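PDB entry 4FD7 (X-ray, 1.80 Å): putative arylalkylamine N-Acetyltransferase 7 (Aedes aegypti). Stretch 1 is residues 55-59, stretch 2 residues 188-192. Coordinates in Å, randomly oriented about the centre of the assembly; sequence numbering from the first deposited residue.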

# COMPACT_ATOMS: atom_id res chain seq x y z
N ASP A 55 -1.77 -10.03 -8.67
CA ASP A 55 -0.58 -10.69 -8.12
C ASP A 55 -0.48 -10.76 -6.59
O ASP A 55 0.17 -11.65 -6.06
CB ASP A 55 0.67 -10.04 -8.70
CG ASP A 55 0.81 -10.30 -10.19
OD1 ASP A 55 0.13 -11.23 -10.69
OD2 ASP A 55 1.60 -9.60 -10.85
N GLU A 56 -1.09 -9.82 -5.87
CA GLU A 56 -0.96 -9.80 -4.41
C GLU A 56 -1.65 -11.02 -3.79
O GLU A 56 -2.72 -11.42 -4.26
CB GLU A 56 -1.51 -8.50 -3.85
CG GLU A 56 -1.41 -8.36 -2.33
CD GLU A 56 -2.67 -8.81 -1.60
OE1 GLU A 56 -3.65 -9.16 -2.26
OE2 GLU A 56 -2.69 -8.81 -0.35
N LEU A 57 -1.05 -11.59 -2.75
CA LEU A 57 -1.51 -12.88 -2.19
C LEU A 57 -2.99 -13.01 -1.84
O LEU A 57 -3.64 -13.98 -2.26
CB LEU A 57 -0.65 -13.32 -0.99
CG LEU A 57 0.79 -13.71 -1.28
CD1 LEU A 57 1.31 -14.51 -0.09
CD2 LEU A 57 0.91 -14.51 -2.56
N MET A 58 -3.53 -12.08 -1.05
CA MET A 58 -4.95 -12.15 -0.65
C MET A 58 -5.89 -12.07 -1.86
O MET A 58 -6.89 -12.81 -1.96
CB MET A 58 -5.30 -11.03 0.34
CG MET A 58 -4.53 -11.05 1.65
SD MET A 58 -4.93 -9.62 2.70
CE MET A 58 -6.52 -10.10 3.39
N ASN A 59 -5.59 -11.15 -2.78
CA ASN A 59 -6.41 -10.98 -3.96
C ASN A 59 -6.43 -12.25 -4.79
O ASN A 59 -7.49 -12.73 -5.20
CB ASN A 59 -5.90 -9.81 -4.82
CG ASN A 59 -5.99 -8.49 -4.10
OD1 ASN A 59 -6.69 -8.34 -3.10
ND2 ASN A 59 -5.26 -7.49 -4.61
N PHE A 188 1.03 -5.45 5.65
CA PHE A 188 1.78 -6.08 4.58
C PHE A 188 1.39 -7.56 4.52
O PHE A 188 1.49 -8.30 5.50
CB PHE A 188 3.28 -5.90 4.79
CG PHE A 188 3.70 -4.46 4.81
CD1 PHE A 188 3.83 -3.75 6.01
CD2 PHE A 188 3.97 -3.80 3.62
CE1 PHE A 188 4.23 -2.42 6.00
CE2 PHE A 188 4.36 -2.46 3.62
CZ PHE A 188 4.49 -1.78 4.81
N THR A 189 0.91 -7.96 3.35
CA THR A 189 0.13 -9.17 3.24
C THR A 189 0.92 -10.37 2.74
O THR A 189 0.51 -11.51 2.93
CB THR A 189 -1.05 -8.94 2.31
OG1 THR A 189 -0.55 -8.56 1.02
CG2 THR A 189 -1.95 -7.84 2.86
N GLY A 190 2.04 -10.11 2.08
CA GLY A 190 2.86 -11.17 1.52
C GLY A 190 4.32 -11.08 1.91
O GLY A 190 4.75 -10.09 2.50
N PRO A 191 5.11 -12.10 1.56
CA PRO A 191 6.48 -12.28 2.05
C PRO A 191 7.45 -11.20 1.56
O PRO A 191 8.21 -10.64 2.35
CB PRO A 191 6.86 -13.65 1.50
CG PRO A 191 6.07 -13.79 0.27
CD PRO A 191 4.75 -13.13 0.57
N ASN A 192 7.41 -10.90 0.27
CA ASN A 192 8.32 -9.90 -0.26
C ASN A 192 7.98 -8.46 0.14
O ASN A 192 8.88 -7.66 0.37
CB ASN A 192 8.46 -10.04 -1.77
CG ASN A 192 9.06 -11.37 -2.18
OD1 ASN A 192 8.57 -12.03 -3.09
ND2 ASN A 192 10.12 -11.78 -1.48

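A single carboxylate does two jobs at this contact: Glu56 caps the start of its own helix with one oxygen and holds a distant segment of the chain with the other. Its OE1 accepts a hydrogen bond from the backbone N of Asn59 at 2.8 Å, with an N-H...acceptor angle of 164°, while its OE2 accepts one from Thr189 OG1 at 2.6 Å. The example illustrates a general principle: a carboxylate at the N-cap has two oxygens to offer, and the second can be spent on tertiary structure.

The capping half follows familiar logic. The first turn of a helix leaves its amide groups without carbonyl partners from a preceding turn, so a side-chain acceptor placed just before the helix can take their place. Glu56 occupies that position, with extended backbone angles (phi/psi -67/142) that separate it from the helical residues Leu57 to Asn59. Glutamate is longer than the aspartate, serine or threonine more often found as caps, and here the chain reaches the amide with chi1 in t and chi2 between wells at -94°. Although the CA-to-CB bond of Glu56 points sideways to the other stretch, the end of the side chain comes nearer and its carboxylate meets Thr189.

The bond to Thr189 is short, as suits a hydroxyl donating to a charged acceptor. Thr189 directs its CA-to-CB bond toward the first stretch and adopts the p rotamer, and it gives up more surface to this contact than any other residue in either stretch. Its methyl is used as well: CG2 lies 3.5 Å from SD of Met58, whose long, flexible side chain places a polarizable sulfur against it. One small residue thus makes a polar contact through its hydroxyl and an apolar one through its methyl.

A second patch forms around Leu57, whose CA-to-CB bond also points toward the other stretch. Its CD1 lies 3.8 Å from CD of Pro191 and 4.0 Å from CA of Gly190, so the methyl rests against both the proline ring and the bare glycine backbone. The closest pair of CA atoms across the stretches is that of Leu57 and Gly190, 6.0 Å apart. The absence of a side chain matters to the fit: an ideally placed CB at Gly190 would sit a tight 3.5 Å from CG of Leu57 across the contact, and would clash with CD of Pro191 in its own stretch at 2.9 Å.

The arrangement is therefore a meeting of two helix starts rather than of two helix flanks. Gly190, like Glu56, is an N-cap residue, and the helix that begins at Pro191 continues later in the chain, as does the one beginning at Leu57. Proline suits a first helical position, since its lack of an amide hydrogen costs nothing there. The contact is compact, burying 204 Å² in total, yet it joins residues at least 131 positions apart in sequence.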